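LYND (Lyngbya aestuarii, PDB 4V1T) probably catalyses the ATP-dependent cyclodehydration of cysteine residues in a cyanobactin precursor peptide to thiazoline rings. Local coordinates at residues 154-159 against 180-185; 160-165 against 206-211; 192-197 against 288-293. One frame throughout, in Å; residues are numbered along the deposited sequence.

Contact 1 (154-159 against 180-185); sequences NVVLTD and WLLVKP
F196 of strand 189-196 stacks with the W180 indole, and N170 and A173 of helix 165-176 touch the W180 side chain. V156 CG2 and N154 O both approach the ring obliquely, with V156 CG2 3.7 Å from W180 CE3. A chi1 of 56° puts W180 CG in the crowded position between the backbone N and the carbonyl carbon, which turns the indole so that CE3 comes near V156.

The two segments are the parallel strand pair of a beta-alpha-beta unit: strand 154-157, helix 165-176, strand 180-184. Their directions differ by 20°. Four backbone hydrogen bonds join them. L181 N gives to N154 O at 2.7 Å, and L181 O takes from V156 N, also at 2.7 Å. V183 N then gives to V156 O at 3.0 Å, and V183 O takes from T158 N at 2.8 Å.

V156 and L182 lie side by side. V155 and L181 share the other face, with V155 CG1 4.0 Å from L181 CD2. Helices lie on both faces: L166 of helix 165-176 meets the first pair, and I264 of helix 250-275 the second. K184 NZ bonds to the carbonyls of V186 and V189 and forms a salt bridge with E28 of the second subunit. L182 has an unusual chi1 of -112°. Its CD2 reaches back across to the first segment, 3.9 Å from V156 CG1 and 3.8 Å from T158 CG2.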
ATOM      1  N   ASN B 154       8.885  31.829 -10.597  1.00 41.51           N
ATOM      2  CA  ASN B 154       8.780  32.648  -9.390  1.00 46.04           C
ATOM      3  C   ASN B 154       8.581  31.729  -8.193  1.00 42.31           C
ATOM      4  O   ASN B 154       7.646  30.935  -8.168  1.00 41.81           O
ATOM      5  CB  ASN B 154       7.627  33.649  -9.509  1.00 44.08           C
ATOM      6  CG  ASN B 154       7.529  34.581  -8.310  1.00 56.78           C
ATOM      7  OD1 ASN B 154       8.536  34.986  -7.727  1.00 50.21           O
ATOM      8  ND2 ASN B 154       6.306  34.917  -7.932  1.00 53.33           N
ATOM      9  N   VAL B 155       9.470  31.823  -7.213  1.00 43.51           N
ATOM     10  CA  VAL B 155       9.376  31.013  -6.009  1.00 39.20           C
ATOM     11  C   VAL B 155       8.767  31.822  -4.868  1.00 41.81           C
ATOM     12  O   VAL B 155       9.294  32.870  -4.492  1.00 42.51           O
ATOM     13  CB  VAL B 155      10.751  30.494  -5.585  1.00 38.30           C
ATOM     14  CG1 VAL B 155      10.628  29.551  -4.412  1.00 36.45           C
ATOM     15  CG2 VAL B 155      11.426  29.791  -6.745  1.00 43.35           C
ATOM     16  N   VAL B 156       7.662  31.322  -4.318  1.00 41.01           N
ATOM     17  CA  VAL B 156       6.946  32.013  -3.255  1.00 45.77           C
ATOM     18  C   VAL B 156       7.113  31.275  -1.929  1.00 41.89           C
ATOM     19  O   VAL B 156       6.698  30.128  -1.798  1.00 44.28           O
ATOM     20  CB  VAL B 156       5.446  32.146  -3.586  1.00 41.93           C
ATOM     21  CG1 VAL B 156       4.720  32.921  -2.486  1.00 47.13           C
ATOM     22  CG2 VAL B 156       5.260  32.841  -4.918  1.00 43.01           C
ATOM     23  N   LEU B 157       7.725  31.945  -0.951  1.00 45.51           N
ATOM     24  CA  LEU B 157       7.917  31.368   0.375  1.00 45.20           C
ATOM     25  C   LEU B 157       6.807  31.865   1.293  1.00 52.23           C
ATOM     26  O   LEU B 157       6.640  33.072   1.456  1.00 48.00           O
ATOM     27  CB  LEU B 157       9.275  31.745   0.962  1.00 58.85           C
ATOM     28  CG  LEU B 157      10.470  31.871   0.024  1.00 56.49           C
ATOM     29  CD1 LEU B 157      11.731  32.075   0.843  1.00 52.19           C
ATOM     30  CD2 LEU B 157      10.628  30.655  -0.861  1.00 69.54           C
ATOM     31  N   THR B 158       6.055  30.938   1.881  1.00 42.77           N
ATOM     32  CA  THR B 158       4.934  31.288   2.739  1.00 49.99           C
ATOM     33  C   THR B 158       5.071  30.589   4.075  1.00 52.09           C
ATOM     34  O   THR B 158       5.849  29.641   4.202  1.00 50.73           O
ATOM     35  CB  THR B 158       3.580  30.910   2.105  1.00 50.70           C
ATOM     36  OG1 THR B 158       2.510  31.467   2.885  1.00 48.36           O
ATOM     37  CG2 THR B 158       3.418  29.388   2.004  1.00 45.13           C
ATOM     38  N   ASP B 159       4.323  31.078   5.066  1.00 42.27           N
ATOM     39  CA  ASP B 159       4.208  30.406   6.362  1.00 48.13           C
ATOM     40  C   ASP B 159       2.920  29.589   6.411  1.00 50.76           C
ATOM     41  O   ASP B 159       2.741  28.751   7.293  1.00 48.11           O
ATOM     42  CB  ASP B 159       4.245  31.422   7.515  1.00 61.43           C
ATOM     43  CG  ASP B 159       3.182  32.507   7.386  1.00 65.61           C
ATOM     44  OD1 ASP B 159       2.725  32.782   6.263  1.00 71.59           O
ATOM     45  OD2 ASP B 159       2.801  33.092   8.417  1.00 77.54           O
ATOM     46  N   TRP B 180       5.051  29.381 -11.266  1.00 40.00           N
ATOM     47  CA  TRP B 180       5.574  29.701  -9.951  1.00 39.20           C
ATOM     48  C   TRP B 180       5.528  28.506  -9.012  1.00 43.34           C
ATOM     49  O   TRP B 180       4.774  27.557  -9.239  1.00 34.65           O
ATOM     50  CB  TRP B 180       4.816  30.884  -9.346  1.00 40.01           C
ATOM     51  CG  TRP B 180       3.319  30.710  -9.259  1.00 45.87           C
ATOM     52  CD1 TRP B 180       2.449  30.584 -10.304  1.00 43.80           C
ATOM     53  CD2 TRP B 180       2.516  30.689  -8.065  1.00 42.60           C
ATOM     54  NE1 TRP B 180       1.160  30.461  -9.835  1.00 40.62           N
ATOM     55  CE2 TRP B 180       1.176  30.527  -8.467  1.00 43.34           C
ATOM     56  CE3 TRP B 180       2.804  30.781  -6.697  1.00 47.35           C
ATOM     57  CZ2 TRP B 180       0.125  30.453  -7.553  1.00 52.21           C
ATOM     58  CZ3 TRP B 180       1.758  30.706  -5.788  1.00 48.57           C
ATOM     59  CH2 TRP B 180       0.436  30.545  -6.221  1.00 50.91           C
ATOM     60  N   LEU B 181       6.346  28.574  -7.961  1.00 41.42           N
ATOM     61  CA  LEU B 181       6.480  27.508  -6.976  1.00 49.42           C
ATOM     62  C   LEU B 181       6.114  28.007  -5.578  1.00 52.68           C
ATOM     63  O   LEU B 181       6.446  29.131  -5.203  1.00 39.00           O
ATOM     64  CB  LEU B 181       7.912  26.967  -6.972  1.00 50.18           C
ATOM     65  CG  LEU B 181       8.332  26.102  -5.776  1.00 40.84           C
ATOM     66  CD1 LEU B 181       7.581  24.793  -5.761  1.00 41.93           C
ATOM     67  CD2 LEU B 181       9.825  25.834  -5.802  1.00 40.92           C
ATOM     68  N   LEU B 182       5.428  27.164  -4.812  1.00 37.63           N
ATOM     69  CA  LEU B 182       5.112  27.466  -3.429  1.00 45.24           C
ATOM     70  C   LEU B 182       5.961  26.605  -2.513  1.00 49.83           C
ATOM     71  O   LEU B 182       6.209  25.437  -2.793  1.00 40.82           O
ATOM     72  CB  LEU B 182       3.631  27.229  -3.131  1.00 43.26           C
ATOM     73  CG  LEU B 182       2.735  28.425  -2.824  1.00 55.94           C
ATOM     74  CD1 LEU B 182       1.357  27.918  -2.426  1.00 65.77           C
ATOM     75  CD2 LEU B 182       3.307  29.328  -1.744  1.00 65.02           C
ATOM     76  N   VAL B 183       6.405  27.197  -1.415  1.00 45.64           N
ATOM     77  CA  VAL B 183       7.146  26.464  -0.405  1.00 45.93           C
ATOM     78  C   VAL B 183       6.915  27.078   0.971  1.00 45.16           C
ATOM     79  O   VAL B 183       6.709  28.285   1.104  1.00 44.17           O
ATOM     80  CB  VAL B 183       8.655  26.440  -0.713  1.00 38.12           C
ATOM     81  CG1 VAL B 183       9.234  27.823  -0.673  1.00 46.60           C
ATOM     82  CG2 VAL B 183       9.390  25.541   0.266  1.00 43.01           C
ATOM     83  N   LYS B 184       6.943  26.222   1.984  1.00 41.82           N
ATOM     84  CA  LYS B 184       6.789  26.620   3.372  1.00 42.65           C
ATOM     85  C   LYS B 184       7.876  25.913   4.165  1.00 40.48           C
ATOM     86  O   LYS B 184       7.702  24.775   4.566  1.00 40.56           O
ATOM     87  CB  LYS B 184       5.393  26.252   3.886  1.00 41.31           C
ATOM     88  CG  LYS B 184       5.163  26.387   5.403  1.00 42.13           C
ATOM     89  CD  LYS B 184       3.814  25.766   5.779  1.00 59.90           C
ATOM     90  CE  LYS B 184       3.704  25.426   7.248  1.00 74.44           C
ATOM     91  NZ  LYS B 184       4.697  24.401   7.661  1.00 75.39           N
ATOM     92  N   PRO B 185       9.018  26.581   4.360  1.00 41.32           N
ATOM     93  CA  PRO B 185      10.158  25.944   5.006  1.00 49.86           C
ATOM     94  C   PRO B 185      10.165  26.139   6.518  1.00 42.35           C
ATOM     95  O   PRO B 185      11.033  25.609   7.194  1.00 49.64           O
ATOM     96  CB  PRO B 185      11.340  26.661   4.363  1.00 49.01           C
ATOM     97  CG  PRO B 185      10.834  28.067   4.173  1.00 38.86           C
ATOM     98  CD  PRO B 185       9.360  27.928   3.861  1.00 39.96           C
TER

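Contact 2 (160-165 against 206-211); sequences DYLQPE and CLAHRL. With ZN (zinc ion), chain K.
D160 opens a type I beta turn that runs to Q163. It also forms an Asx turn: its OD2 accepts a hydrogen bond from the backbone N of L162 at 3.0 Å, from above the carboxylate plane. The same oxygen has a second partner, a salt bridge to R215. The turn packs on helix 204-213, which carries part of a four-cysteine zinc site.

Y161 comes next, with CB directed at the helix. This CB lies 3.6 Å from L211 CD1. Further out, the edge of the phenol meets L207, with Y161 CD2 3.8 Å from L207 CD2. The buried hydroxyl hydrogen-bonds to G193 O, and the carbonyl of Y161 takes a hydrogen bond from W204 NE1. Both ends of the residue are thus held.

L162 slides past L211 in the opposite direction. Its CD2 does most of the touching, 3.7 Å from L211 CB and 4.0 Å from A208 CB. L207, A208 and L211 together give the helix an apolar side toward the turn.

C206 points elsewhere. It binds zinc with C203, C311 and C314, and its SG lies 2.4 Å from ZN.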
ATOM      1  N   ASP B 160       2.028  29.835   5.455  1.00 51.02           N
ATOM      2  CA  ASP B 160       0.788  29.076   5.353  1.00 56.64           C
ATOM      3  C   ASP B 160       0.306  29.088   3.915  1.00 49.83           C
ATOM      4  O   ASP B 160       0.426  30.108   3.230  1.00 51.15           O
ATOM      5  CB  ASP B 160      -0.281  29.653   6.291  1.00 59.47           C
ATOM      6  CG  ASP B 160      -1.420  28.687   6.536  1.00 62.57           C
ATOM      7  OD1 ASP B 160      -1.319  27.868   7.474  1.00 70.28           O
ATOM      8  OD2 ASP B 160      -2.417  28.747   5.789  1.00 52.98           O
ATOM      9  N   TYR B 161      -0.248  27.964   3.464  1.00 49.24           N
ATOM     10  CA  TYR B 161      -0.697  27.837   2.078  1.00 49.39           C
ATOM     11  C   TYR B 161      -2.060  28.484   1.804  1.00 47.77           C
ATOM     12  O   TYR B 161      -2.511  28.503   0.666  1.00 43.76           O
ATOM     13  CB  TYR B 161      -0.728  26.372   1.668  1.00 46.58           C
ATOM     14  CG  TYR B 161       0.597  25.875   1.109  1.00 47.18           C
ATOM     15  CD1 TYR B 161       1.802  26.223   1.700  1.00 36.69           C
ATOM     16  CD2 TYR B 161       0.635  25.057  -0.009  1.00 34.71           C
ATOM     17  CE1 TYR B 161       3.012  25.766   1.188  1.00 42.49           C
ATOM     18  CE2 TYR B 161       1.833  24.603  -0.531  1.00 40.99           C
ATOM     19  CZ  TYR B 161       3.016  24.957   0.071  1.00 45.32           C
ATOM     20  OH  TYR B 161       4.203  24.494  -0.444  1.00 39.19           O
ATOM     21  N   LEU B 162      -2.700  29.016   2.840  1.00 48.50           N
ATOM     22  CA  LEU B 162      -3.967  29.732   2.674  1.00 57.71           C
ATOM     23  C   LEU B 162      -3.809  31.224   2.948  1.00 60.82           C
ATOM     24  O   LEU B 162      -4.790  31.925   3.193  1.00 65.26           O
ATOM     25  CB  LEU B 162      -5.051  29.138   3.588  1.00 64.56           C
ATOM     26  CG  LEU B 162      -5.620  27.769   3.185  1.00 61.64           C
ATOM     27  CD1 LEU B 162      -6.648  27.318   4.215  1.00 58.36           C
ATOM     28  CD2 LEU B 162      -6.247  27.814   1.799  1.00 67.15           C
ATOM     29  N   GLN B 163      -2.579  31.718   2.882  1.00 69.91           N
ATOM     30  CA  GLN B 163      -2.341  33.156   2.990  1.00 60.38           C
ATOM     31  C   GLN B 163      -3.103  33.888   1.890  1.00 54.84           C
ATOM     32  O   GLN B 163      -2.900  33.606   0.712  1.00 54.95           O
ATOM     33  CB  GLN B 163      -0.849  33.476   2.883  1.00 51.24           C
ATOM     34  CG  GLN B 163      -0.066  33.258   4.169  1.00 53.04           C
ATOM     35  CD  GLN B 163      -0.302  34.364   5.188  1.00 66.77           C
ATOM     36  OE1 GLN B 163      -1.192  35.189   5.025  1.00 61.34           O
ATOM     37  NE2 GLN B 163       0.507  34.388   6.243  1.00 64.48           N
ATOM     38  N   PRO B 164      -3.981  34.839   2.265  1.00 52.64           N
ATOM     39  CA  PRO B 164      -4.837  35.490   1.261  1.00 58.11           C
ATOM     40  C   PRO B 164      -4.085  36.200   0.127  1.00 61.42           C
ATOM     41  O   PRO B 164      -4.653  36.372  -0.943  1.00 68.50           O
ATOM     42  CB  PRO B 164      -5.666  36.499   2.087  1.00 61.13           C
ATOM     43  CG  PRO B 164      -5.003  36.591   3.405  1.00 56.12           C
ATOM     44  CD  PRO B 164      -4.325  35.270   3.628  1.00 52.25           C
ATOM     45  N   GLU B 165      -2.837  36.591   0.352  1.00 51.77           N
ATOM     46  CA  GLU B 165      -2.052  37.235  -0.692  1.00 66.93           C
ATOM     47  C   GLU B 165      -1.745  36.277  -1.854  1.00 67.35           C
ATOM     48  O   GLU B 165      -1.492  36.714  -2.973  1.00 59.08           O
ATOM     49  CB  GLU B 165      -0.741  37.774  -0.129  1.00 76.19           C
ATOM     50  CG  GLU B 165       0.158  38.364  -1.210  1.00 81.35           C
ATOM     51  CD  GLU B 165       1.354  39.109  -0.665  1.00 81.07           C
ATOM     52  OE1 GLU B 165       1.386  39.412   0.549  1.00 78.83           O
ATOM     53  OE2 GLU B 165       2.265  39.392  -1.477  1.00 69.07           O
ATOM     54  N   CYS B 206      -7.529  25.970  -7.001  1.00 43.90           N
ATOM     55  CA  CYS B 206      -7.793  24.525  -7.029  1.00 50.98           C
ATOM     56  C   CYS B 206      -7.350  23.872  -5.718  1.00 41.23           C
ATOM     57  O   CYS B 206      -8.047  23.035  -5.152  1.00 47.98           O
ATOM     58  CB  CYS B 206      -7.068  23.838  -8.197  1.00 50.81           C
ATOM     59  SG  CYS B 206      -7.645  24.260  -9.853  1.00 48.48           S
ATOM     60  N   LEU B 207      -6.165  24.266  -5.262  1.00 38.25           N
ATOM     61  CA  LEU B 207      -5.594  23.759  -4.020  1.00 40.31           C
ATOM     62  C   LEU B 207      -6.350  24.316  -2.806  1.00 41.89           C
ATOM     63  O   LEU B 207      -6.722  23.578  -1.886  1.00 41.94           O
ATOM     64  CB  LEU B 207      -4.110  24.131  -3.950  1.00 44.48           C
ATOM     65  CG  LEU B 207      -3.364  23.864  -2.649  1.00 44.15           C
ATOM     66  CD1 LEU B 207      -3.258  22.378  -2.376  1.00 45.38           C
ATOM     67  CD2 LEU B 207      -1.988  24.491  -2.693  1.00 41.49           C
ATOM     68  N   ALA B 208      -6.594  25.619  -2.810  1.00 44.02           N
ATOM     69  CA  ALA B 208      -7.250  26.270  -1.685  1.00 50.81           C
ATOM     70  C   ALA B 208      -8.594  25.611  -1.367  1.00 53.30           C
ATOM     71  O   ALA B 208      -8.944  25.430  -0.206  1.00 55.54           O
ATOM     72  CB  ALA B 208      -7.433  27.746  -1.973  1.00 53.84           C
ATOM     73  N   HIS B 209      -9.330  25.236  -2.408  1.00 43.15           N
ATOM     74  CA  HIS B 209     -10.643  24.622  -2.253  1.00 44.21           C
ATOM     75  C   HIS B 209     -10.542  23.303  -1.476  1.00 44.27           C
ATOM     76  O   HIS B 209     -11.443  22.941  -0.742  1.00 48.17           O
ATOM     77  CB  HIS B 209     -11.279  24.387  -3.624  1.00 44.84           C
ATOM     78  CG  HIS B 209     -12.718  23.989  -3.573  1.00 49.02           C
ATOM     79  ND1 HIS B 209     -13.132  22.675  -3.574  1.00 56.16           N
ATOM     80  CD2 HIS B 209     -13.850  24.739  -3.543  1.00 56.96           C
ATOM     81  CE1 HIS B 209     -14.453  22.631  -3.538  1.00 57.75           C
ATOM     82  NE2 HIS B 209     -14.913  23.871  -3.519  1.00 57.90           N
ATOM     83  N   ARG B 210      -9.442  22.585  -1.647  1.00 49.60           N
ATOM     84  CA  ARG B 210      -9.223  21.360  -0.890  1.00 46.77           C
ATOM     85  C   ARG B 210      -8.716  21.678   0.520  1.00 48.33           C
ATOM     86  O   ARG B 210      -9.158  21.077   1.499  1.00 54.82           O
ATOM     87  CB  ARG B 210      -8.222  20.450  -1.616  1.00 52.55           C
ATOM     88  CG  ARG B 210      -8.681  19.933  -2.978  1.00 47.94           C
ATOM     89  CD  ARG B 210      -9.808  18.919  -2.839  1.00 65.26           C
ATOM     90  NE  ARG B 210     -10.406  18.599  -4.132  1.00 70.25           N
ATOM     91  CZ  ARG B 210     -10.029  17.595  -4.915  1.00 59.64           C
ATOM     92  NH1 ARG B 210      -9.045  16.782  -4.560  1.00 75.43           N
ATOM     93  NH2 ARG B 210     -10.643  17.407  -6.074  1.00 65.15           N
ATOM     94  N   LEU B 211      -7.785  22.619   0.612  1.00 50.14           N
ATOM     95  CA  LEU B 211      -7.184  22.993   1.893  1.00 54.94           C
ATOM     96  C   LEU B 211      -8.207  23.497   2.899  1.00 51.98           C
ATOM     97  O   LEU B 211      -8.245  23.014   4.029  1.00 50.97           O
ATOM     98  CB  LEU B 211      -6.116  24.074   1.694  1.00 55.28           C
ATOM     99  CG  LEU B 211      -4.781  23.651   1.103  1.00 62.82           C
ATOM    100  CD1 LEU B 211      -3.868  24.856   0.913  1.00 70.81           C
ATOM    101  CD2 LEU B 211      -4.101  22.610   1.976  1.00 74.78           C
TER
HETATM  102 ZN    ZN K 776      -8.100  26.489 -10.532  1.00138.08          ZN

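Contact 3 (192-197 against 288-293); sequences LGPVFV and GKIITL
P194 lies alongside I290 and points the same way, with its CD 3.5 Å from I290 CG1. Its CG sits over one face of the F196 ring, offset toward the rim. The peptide bond before P194 is cis. The proline N has no hydrogen to give, so K289 O receives none from it. P194 CA closes on K289 O at 3.0 Å instead.

Regular antiparallel pairing is found at L192 and I291, a hydrogen-bonded pair. L192 N gives to I291 O at 2.8 Å, and I291 N returns a bond to L192 O, also at 2.8 Å. Past P194 the strands are joined by one weak bond, G288 N to V195 O at 3.5 Å. At G193, a side chain would collide with K289 O.

I290 CD1 also packs on L207 of helix 204-213. An alanine in place of I290 would lack CG1, CG2 and CD1, and would probably lose the packing on P194 and on L207.

The pair joins strand 189-196 to strand 289-294 inside the mixed sheet, with 180-184 and 299-304 as the next strands out. L192 and V195 rest on helix 250-275, while K289 and I291 meet L298 of the second subunit.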
ATOM      1  N   LEU B 192       6.409  21.572   0.280  1.00 41.53           N
ATOM      2  CA  LEU B 192       7.215  21.854  -0.892  1.00 42.17           C
ATOM      3  C   LEU B 192       6.382  21.580  -2.146  1.00 39.02           C
ATOM      4  O   LEU B 192       5.932  20.470  -2.375  1.00 40.10           O
ATOM      5  CB  LEU B 192       8.486  21.001  -0.861  1.00 45.20           C
ATOM      6  CG  LEU B 192       9.426  21.082  -2.055  1.00 57.73           C
ATOM      7  CD1 LEU B 192       9.953  22.490  -2.261  1.00 53.14           C
ATOM      8  CD2 LEU B 192      10.578  20.103  -1.884  1.00 71.01           C
ATOM      9  N   GLY B 193       6.179  22.613  -2.953  1.00 38.96           N
ATOM     10  CA  GLY B 193       5.353  22.509  -4.140  1.00 34.05           C
ATOM     11  C   GLY B 193       3.945  22.998  -3.849  1.00 33.18           C
ATOM     12  O   GLY B 193       3.627  23.349  -2.710  1.00 38.41           O
ATOM     13  N   PRO B 194       3.095  23.024  -4.873  1.00 36.27           N
ATOM     14  CA  PRO B 194       3.453  22.600  -6.223  1.00 41.97           C
ATOM     15  C   PRO B 194       4.131  23.677  -7.041  1.00 44.71           C
ATOM     16  O   PRO B 194       4.235  24.831  -6.609  1.00 39.68           O
ATOM     17  CB  PRO B 194       2.100  22.272  -6.830  1.00 38.21           C
ATOM     18  CG  PRO B 194       1.203  23.293  -6.232  1.00 41.72           C
ATOM     19  CD  PRO B 194       1.708  23.522  -4.821  1.00 42.45           C
ATOM     20  N   VAL B 195       4.605  23.276  -8.215  1.00 50.75           N
ATOM     21  CA  VAL B 195       4.862  24.200  -9.293  1.00 41.59           C
ATOM     22  C   VAL B 195       3.539  24.386 -10.025  1.00 42.11           C
ATOM     23  O   VAL B 195       2.988  23.426 -10.565  1.00 36.03           O
ATOM     24  CB  VAL B 195       5.936  23.679 -10.271  1.00 41.74           C
ATOM     25  CG1 VAL B 195       5.955  24.500 -11.559  1.00 47.70           C
ATOM     26  CG2 VAL B 195       7.302  23.699  -9.609  1.00 36.01           C
ATOM     27  N   PHE B 196       3.038  25.617 -10.029  1.00 37.33           N
ATOM     28  CA  PHE B 196       1.839  25.973 -10.773  1.00 37.59           C
ATOM     29  C   PHE B 196       2.211  26.365 -12.198  1.00 40.58           C
ATOM     30  O   PHE B 196       2.973  27.304 -12.405  1.00 43.02           O
ATOM     31  CB  PHE B 196       1.102  27.138 -10.099  1.00 41.60           C
ATOM     32  CG  PHE B 196       0.646  26.849  -8.694  1.00 44.52           C
ATOM     33  CD1 PHE B 196      -0.502  26.118  -8.463  1.00 43.87           C
ATOM     34  CD2 PHE B 196       1.369  27.311  -7.606  1.00 42.53           C
ATOM     35  CE1 PHE B 196      -0.928  25.861  -7.179  1.00 39.28           C
ATOM     36  CE2 PHE B 196       0.938  27.071  -6.310  1.00 37.81           C
ATOM     37  CZ  PHE B 196      -0.208  26.342  -6.096  1.00 41.31           C
ATOM     38  N   VAL B 197       1.663  25.644 -13.166  1.00 48.06           N
ATOM     39  CA  VAL B 197       1.806  25.992 -14.578  1.00 49.38           C
ATOM     40  C   VAL B 197       0.427  26.378 -15.136  1.00 45.32           C
ATOM     41  O   VAL B 197      -0.396  25.501 -15.398  1.00 43.99           O
ATOM     42  CB  VAL B 197       2.390  24.823 -15.404  1.00 37.21           C
ATOM     43  CG1 VAL B 197       2.696  25.294 -16.818  1.00 44.62           C
ATOM     44  CG2 VAL B 197       3.654  24.280 -14.761  1.00 34.33           C
ATOM     45  N   GLY B 288       2.095  20.116 -10.094  1.00 41.63           N
ATOM     46  CA  GLY B 288       0.861  19.445  -9.681  1.00 41.72           C
ATOM     47  C   GLY B 288       1.023  18.501  -8.500  1.00 43.95           C
ATOM     48  O   GLY B 288       0.228  17.578  -8.318  1.00 39.52           O
ATOM     49  N   LYS B 289       2.059  18.735  -7.698  1.00 37.69           N
ATOM     50  CA  LYS B 289       2.398  17.865  -6.574  1.00 42.88           C
ATOM     51  C   LYS B 289       2.806  18.690  -5.376  1.00 41.33           C
ATOM     52  O   LYS B 289       3.520  19.674  -5.518  1.00 47.63           O
ATOM     53  CB  LYS B 289       3.564  16.939  -6.928  1.00 48.40           C
ATOM     54  CG  LYS B 289       3.203  15.478  -7.092  1.00 66.00           C
ATOM     55  CD  LYS B 289       4.426  14.585  -6.912  1.00 70.74           C
ATOM     56  CE  LYS B 289       5.477  14.809  -7.996  1.00 75.82           C
ATOM     57  NZ  LYS B 289       6.825  14.320  -7.577  1.00 88.35           N
ATOM     58  N   ILE B 290       2.374  18.268  -4.194  1.00 39.07           N
ATOM     59  CA  ILE B 290       2.882  18.842  -2.955  1.00 35.15           C
ATOM     60  C   ILE B 290       3.579  17.751  -2.148  1.00 36.81           C
ATOM     61  O   ILE B 290       3.075  16.640  -2.001  1.00 38.80           O
ATOM     62  CB  ILE B 290       1.770  19.472  -2.121  1.00 45.19           C
ATOM     63  CG1 ILE B 290       1.118  20.607  -2.911  1.00 50.00           C
ATOM     64  CG2 ILE B 290       2.336  20.011  -0.809  1.00 50.47           C
ATOM     65  CD1 ILE B 290      -0.128  21.165  -2.269  1.00 57.11           C
ATOM     66  N   ILE B 291       4.744  18.090  -1.620  1.00 37.59           N
ATOM     67  CA  ILE B 291       5.491  17.198  -0.746  1.00 40.55           C
ATOM     68  C   ILE B 291       5.454  17.739   0.667  1.00 38.37           C
ATOM     69  O   ILE B 291       5.779  18.901   0.888  1.00 35.66           O
ATOM     70  CB  ILE B 291       6.964  17.099  -1.172  1.00 45.61           C
ATOM     71  CG1 ILE B 291       7.055  16.577  -2.600  1.00 45.57           C
ATOM     72  CG2 ILE B 291       7.762  16.238  -0.192  1.00 45.58           C
ATOM     73  CD1 ILE B 291       6.625  15.138  -2.776  1.00 43.01           C
ATOM     74  N   THR B 292       5.067  16.894   1.610  1.00 33.59           N
ATOM     75  CA  THR B 292       5.118  17.252   3.021  1.00 50.62           C
ATOM     76  C   THR B 292       6.170  16.391   3.695  1.00 46.63           C
ATOM     77  O   THR B 292       6.142  15.168   3.586  1.00 35.38           O
ATOM     78  CB  THR B 292       3.761  17.085   3.738  1.00 47.84           C
ATOM     79  OG1 THR B 292       3.294  15.737   3.594  1.00 45.92           O
ATOM     80  CG2 THR B 292       2.741  18.035   3.153  1.00 44.25           C
ATOM     81  N   LEU B 293       7.112  17.044   4.367  1.00 39.59           N
ATOM     82  CA  LEU B 293       8.121  16.366   5.159  1.00 38.99           C
ATOM     83  C   LEU B 293       7.947  16.756   6.622  1.00 38.41           C
ATOM     84  O   LEU B 293       8.337  17.847   7.040  1.00 43.42           O
ATOM     85  CB  LEU B 293       9.526  16.722   4.680  1.00 39.26           C
ATOM     86  CG  LEU B 293      10.694  16.181   5.511  1.00 44.99           C
ATOM     87  CD1 LEU B 293      10.703  14.666   5.523  1.00 52.38           C
ATOM     88  CD2 LEU B 293      12.022  16.720   4.995  1.00 42.59           C
TER

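How the contacts relate
Contact 1 opens first and closes the beta-alpha-beta loop over the 20 residues that hold helix 165-176. Contact 2 opens inside that loop, at 160-165, and closes beyond it on helix 204-213, so the two cross. Contact 3 opens at 192-197, after contact 1 has closed, and is in series with it. It crosses contact 2, then closes a 90-residue loop that includes helix 250-275. Contacts 1 and 3 lie in one sheet: W180 O probably bonds to F196 N, and L182 O to G193 N. The Y161 hydroxyl of contact 2 probably bonds to L182 O, tying the turn to that sheet. L207 packs on I290 and ties helix 204-213 to it.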